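Local coordinates for putative type 11 methyltransferase (Sulfolobus solfataricus, PDB 3I9F), which probably transfers methyl groups from S-adenosylmethionine to an acceptor molecule, and carries zinc ions bound in the crystal, at residues A39-C44 and S61-S66; G135-F140 and L155-K160; S84-D89 and L124-D129. One frame throughout, in Å; residues are numbered along the deposited sequence.

Overall arrangement
Contacts 1 and 2 lie on one sheet with the strand order of class I methyltransferases, and contact 3 joins two loops beside it. Contact 1 pairs an edge strand, 63-65, with its neighbour, while contact 2 closes the base of the hairpin of strands 140-146 and 152-159 near the other edge; their centres are about 23 Å apart, on opposite sides of the chain's centre. Contact 3, centred about 17 Å from the centre of contact 2, touches it through aromatic packing, Trp136 CG approaching Phe85 CE2 to 3.6 Å. No cofactor is bound; the Arg159 side chain is about 6 Å from a zinc ion held by Asp104 and C-terminal tag histidines, no evidence of an active site.

Contact 1: residues A39-C44 and S61-S66; sequences ATKLYC and SVITLS
Strand 39-45, helix 49-58 and strand 63-65 form a beta-alpha-beta crossover of the Rossmann-like methyltransferase fold, and residues 39-44 and 61-66 hold its two strands together side by side. The pairing is parallel, with Tyr43 opposite Ile63 and Cys44 opposite Thr64, and the short strand axes cross at -28°. Backbone hydrogen bonds supply the framework. The nearly linear bond from Ile63 N to Leu42 O (2.8 Å) arrives almost along the C=O axis. Cys44 N then reaches Ile63 O at 2.9 Å from above the carbonyl plane, whereas Leu65 N meets Cys44 O in plane at 2.8 Å. CA-H...O contacts lie between these bonds, the CA atoms of Tyr43 and Thr64 each facing the opposite strand's carbonyl oxygen. Where the strands splay apart, one water takes over, accepting from Leu42 N and donating to Ser61 O.

Apolar contacts differ on the two faces of the sheet. Tyr43 and Ile63 run side by side on one; the tyrosine CG is anti to its carbonyl carbon (chi1 -65°), which brings ring atom CD1 to 3.7 Å from Ile63 CB, with Leu65 CD1 also against CD1 at 3.9 Å. Ile63 packs there on Ile63 of the second subunit, and Ser66 OG bonds to Glu70 of that subunit. The other face, bearing Cys44 and Thr64, is covered by Val55 of helix 49-58. Val62 divides its branches on this side: CG2 lies 4.0 Å from Leu42 CD2, and CG1 is pressed to 3.2 Å from Cys44 SG, tight for carbon and sulfur.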
loop_
_atom_site.group_PDB
_atom_site.type_symbol
_atom_site.label_atom_id
_atom_site.label_comp_id
_atom_site.label_asym_id
_atom_site.label_seq_id
_atom_site.Cartn_x
_atom_site.Cartn_y
_atom_site.Cartn_z
ATOM N N ALA B 39 -7.359 14.680 2.095
ATOM C CA ALA B 39 -6.382 13.656 2.438
ATOM C C ALA B 39 -4.984 13.981 1.900
ATOM O O ALA B 39 -4.809 14.148 0.676
ATOM C CB ALA B 39 -6.849 12.300 1.903
ATOM N N THR B 40 -4.007 14.059 2.816
ATOM C CA THR B 40 -2.585 14.019 2.457
ATOM C C THR B 40 -2.252 12.640 1.887
ATOM O O THR B 40 -1.504 12.545 0.931
ATOM C CB THR B 40 -1.604 14.401 3.648
ATOM O OG1 THR B 40 -1.684 13.466 4.709
ATOM C CG2 THR B 40 -1.901 15.781 4.240
ATOM N N LYS B 41 -2.780 11.572 2.484
ATOM C CA LYS B 41 -2.840 10.247 1.850
ATOM C C LYS B 41 -4.222 9.659 2.002
ATOM O O LYS B 41 -4.839 9.815 3.031
ATOM C CB LYS B 41 -1.907 9.256 2.515
ATOM C CG LYS B 41 -0.454 9.359 2.150
ATOM C CD LYS B 41 0.338 8.192 2.783
ATOM C CE LYS B 41 1.838 8.379 2.581
ATOM N NZ LYS B 41 2.538 8.010 3.839
ATOM N N LEU B 42 -4.675 8.929 0.994
ATOM C CA LEU B 42 -5.959 8.258 1.048
ATOM C C LEU B 42 -5.760 6.780 0.775
ATOM O O LEU B 42 -5.273 6.395 -0.309
ATOM C CB LEU B 42 -6.946 8.842 0.036
ATOM C CG LEU B 42 -8.351 8.245 0.015
ATOM C CD1 LEU B 42 -8.963 8.073 1.401
ATOM C CD2 LEU B 42 -9.239 9.152 -0.827
ATOM N N TYR B 43 -6.138 5.969 1.765
ATOM C CA TYR B 43 -6.162 4.527 1.618
ATOM C C TYR B 43 -7.607 4.076 1.454
ATOM O O TYR B 43 -8.483 4.509 2.213
ATOM C CB TYR B 43 -5.624 3.857 2.865
ATOM C CG TYR B 43 -4.182 4.076 3.198
ATOM C CD1 TYR B 43 -3.198 3.326 2.591
ATOM C CD2 TYR B 43 -3.794 4.993 4.182
ATOM C CE1 TYR B 43 -1.860 3.495 2.906
ATOM C CE2 TYR B 43 -2.466 5.146 4.521
ATOM C CZ TYR B 43 -1.500 4.390 3.876
ATOM O OH TYR B 43 -0.158 4.537 4.174
ATOM N N CYS B 44 -7.852 3.206 0.488
ATOM C CA CYS B 44 -9.115 2.512 0.336
ATOM C C CYS B 44 -8.938 1.017 0.577
ATOM O O CYS B 44 -8.201 0.352 -0.150
ATOM C CB CYS B 44 -9.618 2.693 -1.072
ATOM S SG CYS B 44 -10.156 4.363 -1.378
ATOM N N SER B 61 -4.183 8.444 -7.334
ATOM C CA SER B 61 -3.456 8.720 -6.104
ATOM C C SER B 61 -3.848 7.805 -4.889
ATOM O O SER B 61 -3.118 7.718 -3.879
ATOM C CB SER B 61 -3.696 10.178 -5.733
ATOM O OG SER B 61 -5.085 10.441 -5.631
ATOM N N VAL B 62 -5.021 7.177 -4.980
ATOM C CA VAL B 62 -5.564 6.353 -3.886
ATOM C C VAL B 62 -4.687 5.103 -3.687
ATOM O O VAL B 62 -4.214 4.486 -4.648
ATOM C CB VAL B 62 -7.046 5.973 -4.131
ATOM C CG1 VAL B 62 -7.490 4.957 -3.129
ATOM C CG2 VAL B 62 -7.910 7.181 -3.993
ATOM N N ILE B 63 -4.407 4.775 -2.441
ATOM C CA ILE B 63 -3.707 3.522 -2.189
ATOM C C ILE B 63 -4.762 2.447 -1.842
ATOM O O ILE B 63 -5.380 2.512 -0.819
ATOM C CB ILE B 63 -2.672 3.674 -1.092
ATOM C CG1 ILE B 63 -1.669 4.785 -1.450
ATOM C CG2 ILE B 63 -1.965 2.322 -0.868
ATOM C CD1 ILE B 63 -0.629 5.140 -0.281
ATOM N N THR B 64 -4.975 1.505 -2.741
ATOM C CA THR B 64 -5.972 0.435 -2.570
ATOM C C THR B 64 -5.342 -0.775 -1.878
ATOM O O THR B 64 -4.301 -1.213 -2.280
ATOM C CB THR B 64 -6.569 -0.051 -3.915
ATOM O OG1 THR B 64 -5.518 -0.427 -4.806
ATOM C CG2 THR B 64 -7.413 1.018 -4.579
ATOM N N LEU B 65 -5.987 -1.292 -0.833
ATOM C CA LEU B 65 -5.486 -2.414 -0.089
ATOM C C LEU B 65 -6.601 -3.412 0.147
ATOM O O LEU B 65 -7.737 -3.020 0.409
ATOM C CB LEU B 65 -4.936 -1.961 1.252
ATOM C CG LEU B 65 -3.765 -0.985 1.263
ATOM C CD1 LEU B 65 -3.477 -0.556 2.711
ATOM C CD2 LEU B 65 -2.472 -1.553 0.594
ATOM N N SER B 66 -6.260 -4.703 0.116
ATOM C CA SER B 66 -7.213 -5.766 0.475
ATOM C C SER B 66 -7.468 -5.789 1.972
ATOM O O SER B 66 -8.432 -6.358 2.413
ATOM C CB SER B 66 -6.699 -7.145 0.040
ATOM O OG SER B 66 -5.612 -7.574 0.847
HETATM O O HOH W 1 -2.937 8.804 -1.358
#

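Contact 2: residues G135-F140 and L155-K160; sequences GWFSNF and LVLKRK
Lys160 stretches back along the turn that follows helix 130-136, its chain extended beyond CG. Its CB lies 3.7 Å from Asn139 O, and CG passes the carbonyl carbon of that same peptide. CD then moves on to the preceding carbonyl, CE closes to 3.4 Å from Ser138 O, and NZ ends in a hydrogen bond of 2.6 Å to Ser138 O, approaching nearly along the C=O axis. The root of the residue is held too: Lys160 N donates to Asn139 O at 2.9 Å, from above the carbonyl plane.

These bonds close the base of an antiparallel beta hairpin, strands 140-146 and 152-159, at the end of the sheet where its parallel strands begin. Phe140 and Arg159 form a non-hydrogen-bonded pair, and a type I turn from Phe137 to Phe140 leads the chain into it. CB of Phe140 touches Lys158 O at 3.5 Å, while its ring lies alongside the Arg159 chain, Phe140 CE1 3.9 Å from Arg159 CG and the ring 21° from the guanidinium plane. Phe137 CD1 stands over one face of the Phe140 ring. An alanine here removes the ring, and would probably leave Phe137 CD1 and the Arg159 chain without the surface they pack on. Inside, Leu157 CD2 meets Phe137 CB at 3.9 Å, the two side chains crossing at about a right angle.

The Arg159 guanidinium bonds to the carbonyls of Lys99, Leu102 and Lys103, and Asn139 OD1 takes a bond from Lys99 NZ. The two Lys160 bonds both use main-chain oxygens of the turn, so the lysine's charge is probably offset by the carbonyl dipole of Ser138, and the hairpin end is gripped by backbone and side chain of one residue.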
loop_
_atom_site.group_PDB
_atom_site.type_symbol
_atom_site.label_atom_id
_atom_site.label_comp_id
_atom_site.label_asym_id
_atom_site.label_seq_id
_atom_site.Cartn_x
_atom_site.Cartn_y
_atom_site.Cartn_z
ATOM N N GLY B 135 -20.004 -1.295 21.649
ATOM C CA GLY B 135 -19.552 -2.599 22.087
ATOM C C GLY B 135 -18.274 -3.012 21.374
ATOM O O GLY B 135 -17.381 -3.529 22.000
ATOM N N TRP B 136 -18.167 -2.755 20.073
ATOM C CA TRP B 136 -16.940 -3.063 19.318
ATOM C C TRP B 136 -15.817 -2.032 19.501
ATOM O O TRP B 136 -14.613 -2.364 19.630
ATOM C CB TRP B 136 -17.250 -3.153 17.821
ATOM C CG TRP B 136 -18.132 -4.253 17.529
ATOM C CD1 TRP B 136 -19.482 -4.197 17.317
ATOM C CD2 TRP B 136 -17.772 -5.611 17.445
ATOM N NE1 TRP B 136 -19.975 -5.443 17.114
ATOM C CE2 TRP B 136 -18.944 -6.337 17.187
ATOM C CE3 TRP B 136 -16.569 -6.298 17.598
ATOM C CZ2 TRP B 136 -18.950 -7.731 17.031
ATOM C CZ3 TRP B 136 -16.574 -7.676 17.446
ATOM C CH2 TRP B 136 -17.769 -8.378 17.182
ATOM N N PHE B 137 -16.215 -0.770 19.447
ATOM C CA PHE B 137 -15.289 0.315 19.571
ATOM C C PHE B 137 -15.245 0.734 21.023
ATOM O O PHE B 137 -15.410 1.901 21.335
ATOM C CB PHE B 137 -15.733 1.454 18.674
ATOM C CG PHE B 137 -15.546 1.177 17.203
ATOM C CD1 PHE B 137 -14.412 1.612 16.548
ATOM C CD2 PHE B 137 -16.498 0.477 16.478
ATOM C CE1 PHE B 137 -14.228 1.359 15.215
ATOM C CE2 PHE B 137 -16.329 0.235 15.160
ATOM C CZ PHE B 137 -15.190 0.670 14.519
ATOM N N SER B 138 -14.972 -0.232 21.901
ATOM C CA SER B 138 -15.064 -0.053 23.357
ATOM C C SER B 138 -13.905 0.702 24.028
ATOM O O SER B 138 -14.004 0.998 25.225
ATOM C CB SER B 138 -15.135 -1.425 24.002
ATOM O OG SER B 138 -13.944 -2.136 23.656
ATOM N N ASN B 139 -12.819 0.964 23.293
ATOM C CA ASN B 139 -11.735 1.830 23.770
ATOM C C ASN B 139 -11.906 3.249 23.214
ATOM O O ASN B 139 -10.929 4.001 23.063
ATOM C CB ASN B 139 -10.371 1.289 23.332
ATOM C CG ASN B 139 -10.181 -0.184 23.675
ATOM O OD1 ASN B 139 -10.272 -1.085 22.788
ATOM N ND2 ASN B 139 -9.946 -0.457 24.958
ATOM N N PHE B 140 -13.145 3.595 22.858
ATOM C CA PHE B 140 -13.424 4.876 22.219
ATOM C C PHE B 140 -14.652 5.479 22.826
ATOM O O PHE B 140 -15.505 4.778 23.347
ATOM C CB PHE B 140 -13.655 4.704 20.717
ATOM C CG PHE B 140 -12.468 4.164 19.976
ATOM C CD1 PHE B 140 -11.654 5.000 19.259
ATOM C CD2 PHE B 140 -12.182 2.804 19.993
ATOM C CE1 PHE B 140 -10.558 4.492 18.603
ATOM C CE2 PHE B 140 -11.091 2.304 19.353
ATOM C CZ PHE B 140 -10.282 3.134 18.657
ATOM N N LEU B 155 -21.373 9.000 13.745
ATOM C CA LEU B 155 -20.607 9.277 14.958
ATOM C C LEU B 155 -19.182 9.700 14.599
ATOM O O LEU B 155 -18.643 9.320 13.542
ATOM C CB LEU B 155 -20.547 8.055 15.854
ATOM C CG LEU B 155 -21.835 7.269 16.131
ATOM C CD1 LEU B 155 -21.441 5.886 16.654
ATOM C CD2 LEU B 155 -22.783 8.004 17.126
ATOM N N VAL B 156 -18.604 10.534 15.454
ATOM C CA VAL B 156 -17.206 10.815 15.404
ATOM C C VAL B 156 -16.741 10.326 16.740
ATOM O O VAL B 156 -17.359 10.623 17.748
ATOM C CB VAL B 156 -16.912 12.307 15.234
ATOM C CG1 VAL B 156 -15.356 12.566 15.199
ATOM C CG2 VAL B 156 -17.640 12.867 13.982
ATOM N N LEU B 157 -15.662 9.564 16.743
ATOM C CA LEU B 157 -15.224 8.827 17.884
ATOM C C LEU B 157 -13.765 9.181 18.130
ATOM O O LEU B 157 -13.027 9.315 17.180
ATOM C CB LEU B 157 -15.298 7.348 17.541
ATOM C CG LEU B 157 -16.423 6.441 17.960
ATOM C CD1 LEU B 157 -17.735 7.040 17.621
ATOM C CD2 LEU B 157 -16.242 5.092 17.285
ATOM N N LYS B 158 -13.358 9.299 19.393
ATOM C CA LYS B 158 -11.965 9.481 19.769
ATOM C C LYS B 158 -11.592 8.428 20.771
ATOM O O LYS B 158 -12.440 7.866 21.404
ATOM C CB LYS B 158 -11.759 10.851 20.430
ATOM C CG LYS B 158 -12.584 11.046 21.746
ATOM C CD LYS B 158 -12.505 12.454 22.322
ATOM C CE LYS B 158 -11.674 12.536 23.596
ATOM N NZ LYS B 158 -12.070 13.713 24.418
ATOM N N ARG B 159 -10.304 8.212 20.953
ATOM C CA ARG B 159 -9.845 7.229 21.916
ATOM C C ARG B 159 -10.179 7.595 23.350
ATOM O O ARG B 159 -10.014 8.744 23.733
ATOM C CB ARG B 159 -8.334 7.108 21.840
ATOM C CG ARG B 159 -7.795 6.487 20.572
ATOM C CD ARG B 159 -6.311 6.381 20.729
ATOM N NE ARG B 159 -5.580 5.879 19.564
ATOM C CZ ARG B 159 -5.356 4.589 19.282
ATOM N NH1 ARG B 159 -5.880 3.637 20.013
ATOM N NH2 ARG B 159 -4.608 4.259 18.232
ATOM N N LYS B 160 -10.607 6.634 24.161
ATOM C CA LYS B 160 -10.688 6.873 25.611
ATOM C C LYS B 160 -9.334 7.336 26.164
ATOM O O LYS B 160 -8.307 6.754 25.815
ATOM C CB LYS B 160 -11.115 5.609 26.363
ATOM C CG LYS B 160 -12.607 5.393 26.420
ATOM C CD LYS B 160 -12.989 4.239 27.335
ATOM C CE LYS B 160 -14.436 3.777 27.088
ATOM N NZ LYS B 160 -14.632 2.323 27.421
#

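Contact 3: residues S84-D89 and L124-D129; sequences SFHDMD and LSIRMD
Phe85 opens a type I turn that runs to Met88, in the loop between strand 76-82 and helix 91-101. Its CG is anti to the backbone N (chi1 -171°), which brings the ring's CD2 edge close to Met128. There the methyl group CE of Met128 lies in the ring plane at the edge, 3.7 Å from Phe85 CD2, and SD stands 5.2 Å from the ring centroid, also edge-on: a Met-aromatic contact. A bend at the last torsion of the methionine (chi3 43°) turns the methyl group to that edge.

His86 comes next and carries the largest share of the contact. Its CB meets Ile126 O at 3.3 Å, and its CA rests against Met128 SD at 3.8 Å. The imidazole stands in the crowded position between backbone N and carbonyl carbon (chi1 63°), crossing the isoleucine at about a right angle, with CD2 3.6 Å from Ile126 CG2. Its ND1 is hydrogen-bonded to Asp112, whose charge would polarise the ring and probably favour its protonated form. Asp87 adds a looser touch, CB to Ile126 CG1 at 4.3 Å. Met88 then completes the turn, its N donating to Phe85 O at 3.0 Å.

Van der Waals contact thus joins two loops that follow neighbouring parallel strands of the sheet, 76-82 and 106-113, at the C-terminal ends where relatives of this fold bind S-adenosylmethionine, so probably near the cofactor cleft. Phe85 packs on Val94 and Ile95 of helix 91-101, Met128 lies against Tyr133 of helix 130-136, and Asp129 caps the start of that helix through Asp132 N.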
loop_
_atom_site.group_PDB
_atom_site.type_symbol
_atom_site.label_atom_id
_atom_site.label_comp_id
_atom_site.label_asym_id
_atom_site.label_seq_id
_atom_site.Cartn_x
_atom_site.Cartn_y
_atom_site.Cartn_z
ATOM N N SER B 84 -20.353 0.070 6.339
ATOM C CA SER B 84 -19.478 -1.035 5.979
ATOM C C SER B 84 -19.110 -1.941 7.148
ATOM O O SER B 84 -18.794 -3.066 6.914
ATOM C CB SER B 84 -18.211 -0.536 5.271
ATOM O OG SER B 84 -17.446 0.286 6.131
ATOM N N PHE B 85 -19.123 -1.467 8.385
ATOM C CA PHE B 85 -18.690 -2.294 9.494
ATOM C C PHE B 85 -19.622 -3.459 9.753
ATOM O O PHE B 85 -19.179 -4.555 10.038
ATOM C CB PHE B 85 -18.551 -1.472 10.762
ATOM C CG PHE B 85 -17.902 -2.192 11.890
ATOM C CD1 PHE B 85 -16.533 -2.387 11.904
ATOM C CD2 PHE B 85 -18.655 -2.650 12.963
ATOM C CE1 PHE B 85 -15.918 -3.027 12.954
ATOM C CE2 PHE B 85 -18.054 -3.308 14.038
ATOM C CZ PHE B 85 -16.684 -3.513 14.021
ATOM N N HIS B 86 -20.915 -3.221 9.659
ATOM C CA HIS B 86 -21.873 -4.211 10.078
ATOM C C HIS B 86 -21.754 -5.531 9.357
ATOM O O HIS B 86 -21.989 -6.573 9.953
ATOM C CB HIS B 86 -23.303 -3.689 10.022
ATOM C CG HIS B 86 -23.780 -3.327 8.658
ATOM N ND1 HIS B 86 -23.864 -2.019 8.232
ATOM C CD2 HIS B 86 -24.232 -4.092 7.635
ATOM C CE1 HIS B 86 -24.330 -1.997 6.995
ATOM N NE2 HIS B 86 -24.561 -3.240 6.608
ATOM N N ASP B 87 -21.323 -5.542 8.111
ATOM C CA ASP B 87 -21.154 -6.844 7.467
ATOM C C ASP B 87 -19.715 -7.255 7.213
ATOM O O ASP B 87 -19.466 -8.205 6.501
ATOM C CB ASP B 87 -22.049 -6.968 6.222
ATOM C CG ASP B 87 -21.847 -5.852 5.215
ATOM O OD1 ASP B 87 -21.074 -4.887 5.476
ATOM O OD2 ASP B 87 -22.517 -5.945 4.158
ATOM N N MET B 88 -18.783 -6.606 7.898
ATOM C CA MET B 88 -17.384 -6.843 7.703
ATOM C C MET B 88 -16.936 -8.113 8.413
ATOM O O MET B 88 -17.323 -8.378 9.562
ATOM C CB MET B 88 -16.591 -5.651 8.233
ATOM C CG MET B 88 -15.248 -5.420 7.578
ATOM S SD MET B 88 -14.574 -3.772 7.980
ATOM C CE MET B 88 -12.987 -4.340 7.760
ATOM N N ASP B 89 -16.082 -8.867 7.725
ATOM C CA ASP B 89 -15.398 -10.014 8.275
ATOM C C ASP B 89 -14.407 -9.658 9.420
ATOM O O ASP B 89 -13.834 -8.594 9.446
ATOM C CB ASP B 89 -14.617 -10.709 7.149
ATOM C CG ASP B 89 -15.512 -11.521 6.194
ATOM O OD1 ASP B 89 -16.744 -11.454 6.311
ATOM O OD2 ASP B 89 -14.985 -12.207 5.274
ATOM N N LEU B 124 -32.907 -5.614 8.124
ATOM C CA LEU B 124 -32.866 -5.061 9.469
ATOM C C LEU B 124 -31.963 -5.861 10.405
ATOM O O LEU B 124 -31.328 -5.272 11.253
ATOM C CB LEU B 124 -34.272 -4.901 10.063
ATOM C CG LEU B 124 -34.314 -4.564 11.568
ATOM C CD1 LEU B 124 -33.452 -3.350 11.826
ATOM C CD2 LEU B 124 -35.751 -4.331 12.056
ATOM N N SER B 125 -31.878 -7.174 10.209
ATOM C CA SER B 125 -31.038 -8.077 11.035
ATOM C C SER B 125 -29.549 -7.803 11.062
ATOM O O SER B 125 -28.902 -8.013 12.079
ATOM C CB SER B 125 -31.224 -9.518 10.611
ATOM O OG SER B 125 -32.269 -10.069 11.371
ATOM N N ILE B 126 -29.008 -7.327 9.962
ATOM C CA ILE B 126 -27.587 -7.101 9.881
ATOM C C ILE B 126 -27.197 -5.722 10.423
ATOM O O ILE B 126 -26.040 -5.405 10.450
ATOM C CB ILE B 126 -27.093 -7.350 8.408
ATOM C CG1 ILE B 126 -25.657 -7.910 8.382
ATOM C CG2 ILE B 126 -27.246 -6.116 7.549
ATOM C CD1 ILE B 126 -25.500 -9.299 9.103
ATOM N N ARG B 127 -28.155 -4.912 10.876
ATOM C CA ARG B 127 -27.886 -3.509 11.233
ATOM C C ARG B 127 -27.478 -3.329 12.660
ATOM O O ARG B 127 -27.945 -4.051 13.531
ATOM C CB ARG B 127 -29.134 -2.644 11.040
ATOM C CG ARG B 127 -29.541 -2.481 9.621
ATOM C CD ARG B 127 -30.623 -1.459 9.430
ATOM N NE ARG B 127 -31.160 -1.534 8.087
ATOM C CZ ARG B 127 -31.909 -0.608 7.485
ATOM N NH1 ARG B 127 -32.212 0.517 8.083
ATOM N NH2 ARG B 127 -32.313 -0.812 6.249
ATOM N N MET B 128 -26.696 -2.283 12.882
ATOM C CA MET B 128 -26.155 -1.927 14.173
ATOM C C MET B 128 -26.431 -0.455 14.501
ATOM O O MET B 128 -26.185 0.425 13.672
ATOM C CB MET B 128 -24.631 -2.138 14.179
ATOM C CG MET B 128 -24.124 -3.612 14.048
ATOM S SD MET B 128 -22.338 -3.757 13.776
ATOM C CE MET B 128 -21.808 -2.545 14.958
ATOM N N ASP B 129 -26.861 -0.177 15.735
ATOM C CA ASP B 129 -27.014 1.195 16.211
ATOM C C ASP B 129 -25.776 1.639 16.961
ATOM O O ASP B 129 -24.818 0.871 17.112
ATOM C CB ASP B 129 -28.240 1.330 17.108
ATOM C CG ASP B 129 -28.216 0.356 18.259
ATOM O OD1 ASP B 129 -27.094 -0.025 18.690
ATOM O OD2 ASP B 129 -29.303 -0.042 18.731
#